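Local coordinates for protein beta-1,3-1,4-glucanase (Caldicellulosiruptor sp. F32, PDB 5H4R) that hydrolyses mixed-linkage beta-1,3-1,4-glucans (lichenan) as a glycoside hydrolase family 5 enzyme, and holds cellotetraose here in an engineered form, at residues R348-A352 and R353-C357; F112-S115 and K116-D120; V79-K83 and Q84-T88; Q154-Q157 and T158-Y162. The protein carries 1 engineered substitution. One frame throughout, in Å; residues are numbered along the deposited sequence.

Contact 1 (R348-A352 and R353-C357); sequences RAARA and RGITC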
loop_
_atom_site.group_PDB
_atom_site.type_symbol
_atom_site.label_atom_id
_atom_site.label_comp_id
_atom_site.label_asym_id
_atom_site.label_seq_id
_atom_site.Cartn_x
_atom_site.Cartn_y
_atom_site.Cartn_z
ATOM N N ARG A 348 -14.632 9.204 0.823
ATOM C CA ARG A 348 -15.884 9.229 0.055
ATOM C C ARG A 348 -15.628 9.349 -1.449
ATOM O O ARG A 348 -16.289 8.678 -2.260
ATOM C CB ARG A 348 -16.772 10.379 0.515
ATOM C CG ARG A 348 -18.076 10.533 -0.303
ATOM C CD ARG A 348 -18.934 9.287 -0.296
ATOM N NE ARG A 348 -19.932 9.327 -1.365
ATOM C CZ ARG A 348 -20.510 8.247 -1.900
ATOM N NH1 ARG A 348 -20.200 7.034 -1.472
ATOM N NH2 ARG A 348 -21.397 8.379 -2.881
ATOM N N ALA A 349 -14.700 10.224 -1.841
ATOM C CA ALA A 349 -14.361 10.346 -3.254
ATOM C C ALA A 349 -13.972 8.992 -3.834
ATOM O O ALA A 349 -14.363 8.639 -4.952
ATOM C CB ALA A 349 -13.237 11.354 -3.447
ATOM N N ALA A 350 -13.177 8.228 -3.101
ATOM C CA ALA A 350 -12.777 6.907 -3.568
ATOM C C ALA A 350 -13.972 5.961 -3.631
ATOM O O ALA A 350 -14.188 5.262 -4.637
ATOM C CB ALA A 350 -11.701 6.359 -2.633
ATOM N N ARG A 351 -14.763 5.918 -2.568
ATOM C CA ARG A 351 -15.864 4.966 -2.524
ATOM C C ARG A 351 -16.881 5.261 -3.604
ATOM O O ARG A 351 -17.469 4.343 -4.180
ATOM C CB ARG A 351 -16.556 4.973 -1.153
ATOM C CG ARG A 351 -17.826 4.100 -1.085
ATOM C CD ARG A 351 -17.552 2.604 -1.401
ATOM N NE ARG A 351 -16.600 2.113 -0.420
ATOM C CZ ARG A 351 -15.511 1.404 -0.674
ATOM N NH1 ARG A 351 -15.220 0.975 -1.907
ATOM N NH2 ARG A 351 -14.724 1.084 0.345
ATOM N N ALA A 352 -17.120 6.543 -3.884
ATOM C CA ALA A 352 -18.047 6.915 -4.945
ATOM C C ALA A 352 -17.590 6.387 -6.304
ATOM O O ALA A 352 -18.409 6.236 -7.214
ATOM C CB ALA A 352 -18.182 8.441 -5.013
ATOM N N ARG A 353 -16.295 6.132 -6.455
ATOM C CA ARG A 353 -15.709 5.612 -7.679
ATOM C C ARG A 353 -15.334 4.140 -7.560
ATOM O O ARG A 353 -14.625 3.619 -8.418
ATOM C CB ARG A 353 -14.490 6.450 -8.046
ATOM C CG ARG A 353 -14.876 7.876 -8.466
ATOM C CD ARG A 353 -13.671 8.754 -8.394
ATOM N NE ARG A 353 -13.890 10.141 -8.818
ATOM C CZ ARG A 353 -14.288 11.126 -8.016
ATOM N NH1 ARG A 353 -14.560 10.903 -6.738
ATOM N NH2 ARG A 353 -14.428 12.354 -8.489
ATOM N N GLY A 354 -15.791 3.469 -6.516
ATOM C CA GLY A 354 -15.617 2.041 -6.359
ATOM C C GLY A 354 -14.290 1.617 -5.793
ATOM O O GLY A 354 -13.946 0.422 -5.878
ATOM N N ILE A 355 -13.529 2.549 -5.216
ATOM C CA ILE A 355 -12.156 2.300 -4.781
ATOM C C ILE A 355 -12.091 2.276 -3.258
ATOM O O ILE A 355 -12.697 3.122 -2.579
ATOM C CB ILE A 355 -11.223 3.384 -5.361
ATOM C CG1 ILE A 355 -11.252 3.357 -6.887
ATOM C CG2 ILE A 355 -9.805 3.220 -4.866
ATOM C CD1 ILE A 355 -10.601 4.579 -7.557
ATOM N N THR A 356 -11.300 1.345 -2.722
ATOM C CA THR A 356 -11.025 1.257 -1.296
ATOM C C THR A 356 -9.609 1.745 -0.997
ATOM O O THR A 356 -8.680 1.523 -1.787
ATOM C CB THR A 356 -11.207 -0.188 -0.813
ATOM O OG1 THR A 356 -12.599 -0.498 -0.863
ATOM C CG2 THR A 356 -10.698 -0.398 0.619
ATOM N N CYS A 357 -9.453 2.394 0.161
ATOM C CA CYS A 357 -8.225 3.062 0.575
ATOM C C CYS A 357 -7.667 2.478 1.872
ATOM O O CYS A 357 -8.426 2.042 2.737
ATOM C CB CYS A 357 -8.495 4.551 0.832
ATOM S SG CYS A 357 -9.396 5.440 -0.435
#
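Arg-351 and Thr-356 meet through a two-pronged polar grip: NH2 of Arg-351 lies 2.9 Å from OG1 of Thr-356 and donates to it, and NH1 of Arg-351 donates to the same oxygen at 3.2 Å. The hydroxyl oxygen sits at the edge of the guanidinium and in its plane, while Ile-355 O lies over one face. Bends at chi2 and chi3, both 60°, fold the arginine chain back alongside the threonine. Its NE bonds to Ala-395 O, and Thr-356 OG1 also pairs with Val-44 O, so the grip ties in the C terminus and helix 39-47. A leucine in place of Arg-351 would probably leave Thr-356 OG1 without both N-H donors and Ala-395 O without its mate.

Backbone bonds close helix 336-352 in a Schellman motif with Gly-354, at phi 83°, as the C-prime residue. Ile-355 N reaches Ala-350 O at 2.9 Å and Gly-354 N reaches Arg-351 O at 3.0 Å; Arg-353 N approaches Ala-350 O from the face opposite to Ile-355 N. The turn feeds the last strand of the TIM barrel, 356-361.

Arg-353 extends back along the helix, and its NH1 donates in plane to Ala-349 O at 2.9 Å, while NE forms a salt bridge with Asp-309 of helix 298-316.

Among apolar contacts, Ala-350 CB packs 3.3 Å from Cys-357 SG and 4.1 Å from Ile-355 CB.

Contact 2 (F112-S115 and K116-D120); sequences FTIS and KRWLD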
loop_
_atom_site.group_PDB
_atom_site.type_symbol
_atom_site.label_atom_id
_atom_site.label_comp_id
_atom_site.label_asym_id
_atom_site.label_seq_id
_atom_site.Cartn_x
_atom_site.Cartn_y
_atom_site.Cartn_z
ATOM N N PHE A 112 18.547 -16.010 -2.224
ATOM C CA PHE A 112 17.712 -15.173 -1.354
ATOM C C PHE A 112 16.813 -16.009 -0.442
ATOM O O PHE A 112 15.590 -15.819 -0.374
ATOM C CB PHE A 112 16.841 -14.192 -2.162
ATOM C CG PHE A 112 17.591 -13.364 -3.188
ATOM C CD1 PHE A 112 18.388 -12.292 -2.806
ATOM C CD2 PHE A 112 17.437 -13.619 -4.541
ATOM C CE1 PHE A 112 19.048 -11.527 -3.743
ATOM C CE2 PHE A 112 18.093 -12.844 -5.487
ATOM C CZ PHE A 112 18.895 -11.798 -5.091
ATOM N N THR A 113 17.438 -16.894 0.314
ATOM C CA THR A 113 16.689 -17.685 1.280
ATOM C C THR A 113 16.227 -16.792 2.412
ATOM O O THR A 113 17.058 -16.189 3.097
ATOM C CB THR A 113 17.540 -18.817 1.838
ATOM O OG1 THR A 113 18.000 -19.649 0.774
ATOM C CG2 THR A 113 16.715 -19.657 2.805
ATOM N N ILE A 114 14.919 -16.761 2.649
ATOM C CA ILE A 114 14.358 -15.952 3.734
ATOM C C ILE A 114 14.598 -16.654 5.064
ATOM O O ILE A 114 14.337 -17.855 5.214
ATOM C CB ILE A 114 12.857 -15.698 3.516
ATOM C CG1 ILE A 114 12.603 -14.945 2.200
ATOM C CG2 ILE A 114 12.293 -14.899 4.679
ATOM C CD1 ILE A 114 11.136 -14.921 1.796
ATOM N N SER A 115 15.097 -15.891 6.032
ATOM C CA SER A 115 15.240 -16.365 7.400
ATOM C C SER A 115 13.928 -16.941 7.910
ATOM O O SER A 115 12.882 -16.286 7.845
ATOM C CB SER A 115 15.673 -15.214 8.306
ATOM O OG SER A 115 15.253 -15.467 9.638
ATOM N N LYS A 116 13.997 -18.174 8.408
ATOM C CA LYS A 116 12.802 -18.812 8.946
ATOM C C LYS A 116 12.202 -18.008 10.098
ATOM O O LYS A 116 10.977 -17.881 10.187
ATOM C CB LYS A 116 13.112 -20.229 9.401
ATOM C CG LYS A 116 11.866 -20.997 9.811
ATOM C CD LYS A 116 12.197 -22.443 10.179
ATOM C CE LYS A 116 10.967 -23.195 10.670
ATOM N NZ LYS A 116 10.374 -22.576 11.893
ATOM N N ARG A 117 13.041 -17.470 10.997
ATOM C CA ARG A 117 12.500 -16.742 12.142
ATOM C C ARG A 117 11.727 -15.520 11.687
ATOM O O ARG A 117 10.668 -15.204 12.233
ATOM C CB ARG A 117 13.621 -16.336 13.109
ATOM C CG ARG A 117 14.180 -17.516 13.853
ATOM C CD ARG A 117 15.246 -17.109 14.839
ATOM N NE ARG A 117 14.716 -16.322 15.954
ATOM C CZ ARG A 117 15.023 -15.049 16.210
ATOM N NH1 ARG A 117 15.869 -14.384 15.441
ATOM N NH2 ARG A 117 14.496 -14.442 17.264
ATOM N N TRP A 118 12.209 -14.860 10.645
ATOM C CA TRP A 118 11.531 -13.671 10.138
ATOM C C TRP A 118 10.195 -14.028 9.502
ATOM O O TRP A 118 9.160 -13.416 9.802
ATOM C CB TRP A 118 12.440 -12.963 9.145
ATOM C CG TRP A 118 11.876 -11.689 8.579
ATOM C CD1 TRP A 118 11.446 -11.483 7.307
ATOM C CD2 TRP A 118 11.722 -10.430 9.262
ATOM N NE1 TRP A 118 11.032 -10.188 7.154
ATOM C CE2 TRP A 118 11.189 -9.522 8.335
ATOM C CE3 TRP A 118 11.990 -9.989 10.567
ATOM C CZ2 TRP A 118 10.904 -8.187 8.669
ATOM C CZ3 TRP A 118 11.707 -8.678 10.895
ATOM C CH2 TRP A 118 11.186 -7.792 9.943
ATOM N N LEU A 119 10.191 -15.018 8.606
ATOM C CA LEU A 119 8.947 -15.399 7.950
ATOM C C LEU A 119 7.936 -15.948 8.955
ATOM O O LEU A 119 6.735 -15.650 8.865
ATOM C CB LEU A 119 9.242 -16.419 6.850
ATOM C CG LEU A 119 8.054 -16.855 5.977
ATOM C CD1 LEU A 119 7.348 -15.673 5.331
ATOM C CD2 LEU A 119 8.577 -17.782 4.921
ATOM N N ASP A 120 8.411 -16.704 9.949
ATOM C CA ASP A 120 7.548 -17.179 11.029
ATOM C C ASP A 120 6.885 -16.017 11.773
ATOM O O ASP A 120 5.695 -16.076 12.102
ATOM C CB ASP A 120 8.344 -18.011 12.039
ATOM C CG ASP A 120 8.793 -19.377 11.519
ATOM O OD1 ASP A 120 8.406 -19.820 10.418
ATOM O OD2 ASP A 120 9.536 -20.048 12.278
#
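A serine N-cap opens helix 116-131: Ser-115 OG accepts from Trp-118 N at 3.3 Å, with an N-H...O angle of 163°. A chi1 of 154° swings the hydroxyl of Ser-115 away from its own N and round towards the first turn of the helix. The carbonyl of the same residue starts the regular helical pattern, Leu-119 N donating to Ser-115 O at 3.1 Å in a nearly straight bond (174°). Ser-115 OG is also bonded to Glu-69 OE2, which links the cap to a neighbouring loop. Replacing Ser-115 by an alanine removes the hydroxyl, and Trp-118 N would probably lose its capping acceptor and Glu-69 this partner.

Below the cap the contact is apolar. CG2 of Ile-114 approaches Leu-119 CB to 4.0 Å and comes to the edge of the Trp-118 ring, 4.4 Å from its CD1. One turn along the exposed side, Lys-116 NZ forms a salt bridge with Asp-120 OD2 at 2.7 Å, using the syn lone pair of that oxygen; Asp-120 OD1 is held by Arg-173.

The Trp-118 ring stacks on His-106, while Ile-114 and Leu-119 turn to helix 156-173, touching Ile-166 and Arg-173 respectively, so the short strand 113-114 runs into a helix packed against the next helix of the barrel.

Contact 3 (V79-K83 and Q84-T88); sequences VKTTK and QMIDT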
loop_
_atom_site.group_PDB
_atom_site.type_symbol
_atom_site.label_atom_id
_atom_site.label_comp_id
_atom_site.label_asym_id
_atom_site.label_seq_id
_atom_site.Cartn_x
_atom_site.Cartn_y
_atom_site.Cartn_z
ATOM N N VAL A 79 7.291 -0.611 19.043
ATOM C CA VAL A 79 6.325 -1.408 19.804
ATOM C C VAL A 79 6.087 -2.711 19.060
ATOM O O VAL A 79 5.765 -2.695 17.877
ATOM C CB VAL A 79 4.980 -0.666 19.990
ATOM C CG1 VAL A 79 3.995 -1.504 20.809
ATOM C CG2 VAL A 79 5.168 0.701 20.641
ATOM N N LYS A 80 6.261 -3.847 19.743
ATOM C CA LYS A 80 6.047 -5.126 19.086
ATOM C C LYS A 80 4.561 -5.359 18.858
ATOM O O LYS A 80 3.735 -5.083 19.729
ATOM C CB LYS A 80 6.646 -6.256 19.924
ATOM C CG LYS A 80 6.606 -7.633 19.230
ATOM C CD LYS A 80 7.333 -8.693 20.013
ATOM C CE LYS A 80 7.250 -10.051 19.312
ATOM N NZ LYS A 80 8.005 -11.090 20.066
ATOM N N THR A 81 4.234 -5.842 17.667
ATOM C CA THR A 81 2.844 -6.066 17.288
ATOM C C THR A 81 2.225 -7.178 18.120
ATOM O O THR A 81 2.865 -8.199 18.417
ATOM C CB THR A 81 2.739 -6.422 15.801
ATOM O OG1 THR A 81 3.510 -5.510 15.022
ATOM C CG2 THR A 81 1.321 -6.330 15.333
ATOM N N THR A 82 0.961 -6.987 18.494
ATOM C CA THR A 82 0.241 -7.959 19.304
ATOM C C THR A 82 -1.131 -8.217 18.710
ATOM O O THR A 82 -1.649 -7.412 17.931
ATOM C CB THR A 82 0.055 -7.482 20.733
ATOM O OG1 THR A 82 -0.820 -6.351 20.713
ATOM C CG2 THR A 82 1.381 -7.123 21.379
ATOM N N LYS A 83 -1.738 -9.339 19.128
ATOM C CA LYS A 83 -3.115 -9.602 18.713
ATOM C C LYS A 83 -4.063 -8.529 19.243
ATOM O O LYS A 83 -4.978 -8.093 18.532
ATOM C CB LYS A 83 -3.580 -10.995 19.144
ATOM C CG LYS A 83 -4.869 -11.359 18.369
ATOM C CD LYS A 83 -5.452 -12.695 18.714
ATOM C CE LYS A 83 -6.764 -12.873 17.965
ATOM N NZ LYS A 83 -7.847 -11.974 18.464
ATOM N N GLN A 84 -3.840 -8.052 20.473
ATOM C CA GLN A 84 -4.703 -7.001 21.003
ATOM C C GLN A 84 -4.652 -5.758 20.120
ATOM O O GLN A 84 -5.662 -5.081 19.918
ATOM C CB GLN A 84 -4.301 -6.663 22.447
ATOM C CG GLN A 84 -5.257 -5.723 23.145
ATOM C CD GLN A 84 -4.843 -5.401 24.584
ATOM O OE1 GLN A 84 -3.798 -5.843 25.064
ATOM N NE2 GLN A 84 -5.674 -4.628 25.276
ATOM N N MET A 85 -3.484 -5.443 19.590
ATOM C CA MET A 85 -3.363 -4.284 18.715
ATOM C C MET A 85 -4.203 -4.455 17.458
ATOM O O MET A 85 -4.937 -3.548 17.057
ATOM C CB MET A 85 -1.896 -4.092 18.364
ATOM C CG MET A 85 -1.597 -2.880 17.531
ATOM S SD MET A 85 0.150 -2.871 17.081
ATOM C CE MET A 85 0.904 -3.010 18.648
ATOM N N ILE A 86 -4.112 -5.619 16.816
ATOM C CA ILE A 86 -4.905 -5.840 15.613
ATOM C C ILE A 86 -6.392 -5.877 15.956
ATOM O O ILE A 86 -7.227 -5.380 15.192
ATOM C CB ILE A 86 -4.433 -7.119 14.906
ATOM C CG1 ILE A 86 -2.916 -7.053 14.637
ATOM C CG2 ILE A 86 -5.225 -7.355 13.621
ATOM C CD1 ILE A 86 -2.474 -5.788 13.956
ATOM N N ASP A 87 -6.749 -6.465 17.102
ATOM C CA ASP A 87 -8.135 -6.420 17.579
ATOM C C ASP A 87 -8.644 -4.988 17.669
ATOM O O ASP A 87 -9.798 -4.701 17.329
ATOM C CB ASP A 87 -8.258 -7.035 18.965
ATOM C CG ASP A 87 -8.008 -8.535 19.018
ATOM O OD1 ASP A 87 -7.934 -9.233 17.980
ATOM O OD2 ASP A 87 -7.903 -9.015 20.169
ATOM N N THR A 88 -7.801 -4.089 18.182
ATOM C CA THR A 88 -8.167 -2.685 18.328
ATOM C C THR A 88 -8.426 -2.032 16.973
ATOM O O THR A 88 -9.396 -1.284 16.815
ATOM C CB THR A 88 -7.053 -1.967 19.094
ATOM O OG1 THR A 88 -6.978 -2.507 20.423
ATOM C CG2 THR A 88 -7.325 -0.471 19.196
#
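Met-85 and Thr-81 cross at about a right angle, with SD of Met-85 4.0 Å from CG2 of Thr-81. The methionine leaves the helix extended through chi2, and a bend at chi3 (-54°) turns CE back over the incoming loop, lying 3.7 Å from Lys-80 O and 4.1 Å from Val-79 CG1. Ile-86 CD1 meets the same Thr-81 methyl at 4.1 Å, its chain oblique to the threonine.

Thr-82 also stands crosswise to Met-85, but its contact is polar. It is the N-cap of helix 83-91: with chi1 at 67°, OG1 is placed between the backbone N and the carbonyl carbon, accepting from Met-85 N at 3.0 Å. Its carbonyl O takes Ile-86 N in the first helical backbone bond. This helix follows the first strand of the TIM barrel, 50-53, and leads to the second, 96-99.

Lys-83 runs obliquely to Asp-87, one turn on. Its chain stays extended until a bend at chi4 swings NZ to Asp-87 OD1, a salt bridge of 2.8 Å that meets the syn lone pair. Asn-132 ND2 bonds to the same oxygen. Thr-81 OG1 bonds to Glu-73 of helix 72-75, and Met-85 packs on Leu-375 and Leu-380.

Contact 4 (Q154-Q157 and T158-Y162); sequences QHLQ and TSIKY
Ser-159 turns its OG anti to its own carbonyl carbon (chi1 -63°), which carries the hydroxyl back along the helix to within 2.9 Å of His-155 O. Ile-160 has CG1 placed in the same way (chi1 -71°), and this lays the side chain over the preceding turn: CD1 comes to 3.9 Å from Leu-156 CG, and CG1 packs 3.3 Å from Leu-156 O. The two aliphatic chains meet at a slant, the branch point of the leucine against the end of the isoleucine.

His-155 occupies the N-cap position of helix 156-173, which lies between strands 135-139 and 181-184 of the TIM barrel. Its carbonyl oxygen accepts from Ser-159 N at 3.0 Å. The hydroxyl of Ser-159 lies close to this oxygen as well and is also hydrogen-bonded to Tyr-150 O, in the loop before the helix. Backbone bonds then continue one residue at a time: Ile-160 N donates to Leu-156 O at 2.8 Å, and Lys-161 N to Gln-157 O at 3.1 Å. A water accepts from Thr-158 N at 3.1 Å and gives a weak bond to Gln-154 O, joining the first turn to the residue ahead of the cap.

His-155 rests on Pro-146, and the backbone N of His-155 is hydrogen-bonded to Asn-152 OD1. Leu-156, Ser-159 and Ile-160 all touch Leu-217, which places this face of the helix against helix 205-226, while Tyr-162 leaves on another side towards the loop residues Trp-103 and Tyr-148.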
loop_
_atom_site.group_PDB
_atom_site.type_symbol
_atom_site.label_atom_id
_atom_site.label_comp_id
_atom_site.label_asym_id
_atom_site.label_seq_id
_atom_site.Cartn_x
_atom_site.Cartn_y
_atom_site.Cartn_z
ATOM N N GLN A 154 19.961 -3.270 -16.764
ATOM C CA GLN A 154 21.242 -3.641 -16.169
ATOM C C GLN A 154 21.069 -4.640 -15.037
ATOM O O GLN A 154 21.904 -5.537 -14.863
ATOM C CB GLN A 154 21.971 -2.398 -15.653
ATOM C CG GLN A 154 23.271 -2.703 -14.928
ATOM C CD GLN A 154 24.004 -1.448 -14.490
ATOM O OE1 GLN A 154 23.470 -0.337 -14.574
ATOM N NE2 GLN A 154 25.234 -1.621 -14.015
ATOM N N HIS A 155 20.011 -4.492 -14.235
ATOM C CA HIS A 155 19.819 -5.332 -13.059
ATOM C C HIS A 155 18.618 -6.256 -13.199
ATOM O O HIS A 155 18.193 -6.863 -12.211
ATOM C CB HIS A 155 19.677 -4.457 -11.811
ATOM C CG HIS A 155 20.913 -3.676 -11.516
ATOM N ND1 HIS A 155 21.030 -2.326 -11.779
ATOM C CD2 HIS A 155 22.114 -4.072 -11.036
ATOM C CE1 HIS A 155 22.238 -1.916 -11.430
ATOM N NE2 HIS A 155 22.918 -2.954 -10.982
ATOM N N LEU A 156 18.070 -6.394 -14.409
ATOM C CA LEU A 156 16.805 -7.111 -14.559
ATOM C C LEU A 156 16.955 -8.596 -14.223
ATOM O O LEU A 156 16.053 -9.182 -13.614
ATOM C CB LEU A 156 16.250 -6.921 -15.976
ATOM C CG LEU A 156 14.895 -7.587 -16.277
ATOM C CD1 LEU A 156 13.792 -7.051 -15.383
ATOM C CD2 LEU A 156 14.530 -7.401 -17.753
ATOM N N GLN A 157 18.063 -9.230 -14.619
ATOM C CA GLN A 157 18.202 -10.665 -14.370
ATOM C C GLN A 157 18.197 -10.966 -12.868
ATOM O O GLN A 157 17.518 -11.895 -12.408
ATOM C CB GLN A 157 19.471 -11.200 -15.033
ATOM C CG GLN A 157 19.750 -12.656 -14.699
ATOM C CD GLN A 157 21.040 -13.168 -15.303
ATOM O OE1 GLN A 157 21.464 -12.723 -16.370
ATOM N NE2 GLN A 157 21.680 -14.103 -14.610
ATOM N N THR A 158 18.930 -10.175 -12.083
ATOM C CA THR A 158 18.886 -10.345 -10.631
ATOM C C THR A 158 17.524 -9.976 -10.056
ATOM O O THR A 158 17.055 -10.618 -9.107
ATOM C CB THR A 158 19.988 -9.514 -10.002
ATOM O OG1 THR A 158 21.247 -10.018 -10.473
ATOM C CG2 THR A 158 19.946 -9.633 -8.489
ATOM N N SER A 159 16.859 -8.974 -10.625
ATOM C CA SER A 159 15.535 -8.611 -10.127
ATOM C C SER A 159 14.522 -9.727 -10.358
ATOM O O SER A 159 13.694 -10.009 -9.485
ATOM C CB SER A 159 15.067 -7.318 -10.790
ATOM O OG SER A 159 15.931 -6.258 -10.429
ATOM N N ILE A 160 14.568 -10.367 -11.527
ATOM C CA ILE A 160 13.717 -11.525 -11.797
ATOM C C ILE A 160 13.969 -12.615 -10.763
ATOM O O ILE A 160 13.032 -13.200 -10.210
ATOM C CB ILE A 160 13.961 -12.041 -13.231
ATOM C CG1 ILE A 160 13.394 -11.048 -14.254
ATOM C CG2 ILE A 160 13.335 -13.409 -13.429
ATOM C CD1 ILE A 160 13.832 -11.283 -15.677
ATOM N N LYS A 161 15.246 -12.901 -10.488
ATOM C CA LYS A 161 15.598 -13.937 -9.520
ATOM C C LYS A 161 15.053 -13.607 -8.142
ATOM O O LYS A 161 14.572 -14.491 -7.417
ATOM C CB LYS A 161 17.111 -14.088 -9.466
ATOM C CG LYS A 161 17.591 -15.203 -8.603
ATOM C CD LYS A 161 19.125 -15.333 -8.675
ATOM C CE LYS A 161 19.650 -16.556 -7.940
ATOM N NZ LYS A 161 19.319 -17.842 -8.612
ATOM N N TYR A 162 15.134 -12.330 -7.756
ATOM C CA TYR A 162 14.650 -11.887 -6.451
ATOM C C TYR A 162 13.137 -12.017 -6.338
ATOM O O TYR A 162 12.623 -12.571 -5.358
ATOM C CB TYR A 162 15.084 -10.433 -6.207
ATOM C CG TYR A 162 14.789 -9.941 -4.804
ATOM C CD1 TYR A 162 15.511 -10.420 -3.729
ATOM C CD2 TYR A 162 13.788 -8.987 -4.549
ATOM C CE1 TYR A 162 15.267 -9.996 -2.445
ATOM C CE2 TYR A 162 13.538 -8.555 -3.234
ATOM C CZ TYR A 162 14.292 -9.059 -2.198
ATOM O OH TYR A 162 14.106 -8.685 -0.883
HETATM O O HOH W 1 21.157 -8.520 -13.350
#

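How the contacts relate
From the N terminus the order is contact 3, contact 2, contact 4 and contact 1. Each is a continuous stretch, and they follow in series, none nested in or crossing another. The first three begin helices 83-91, 116-131 and 156-173, which alternate with barrel strands; contact 1 instead ends helix 336-352 and enters the eighth strand. Contacts 2 and 4 touch: Phe-112 CD1 lies 3.6 Å from Tyr-162 CD1, the rings edge-to-face, and Phe-112 CE2 lies 3.9 Å from Lys-161 CG. Contact 1 lies across the chain's centre from both, its centre about 36 Å from that of contact 2. Contacts 2 and 3 approach to about 8 Å between nearest atoms.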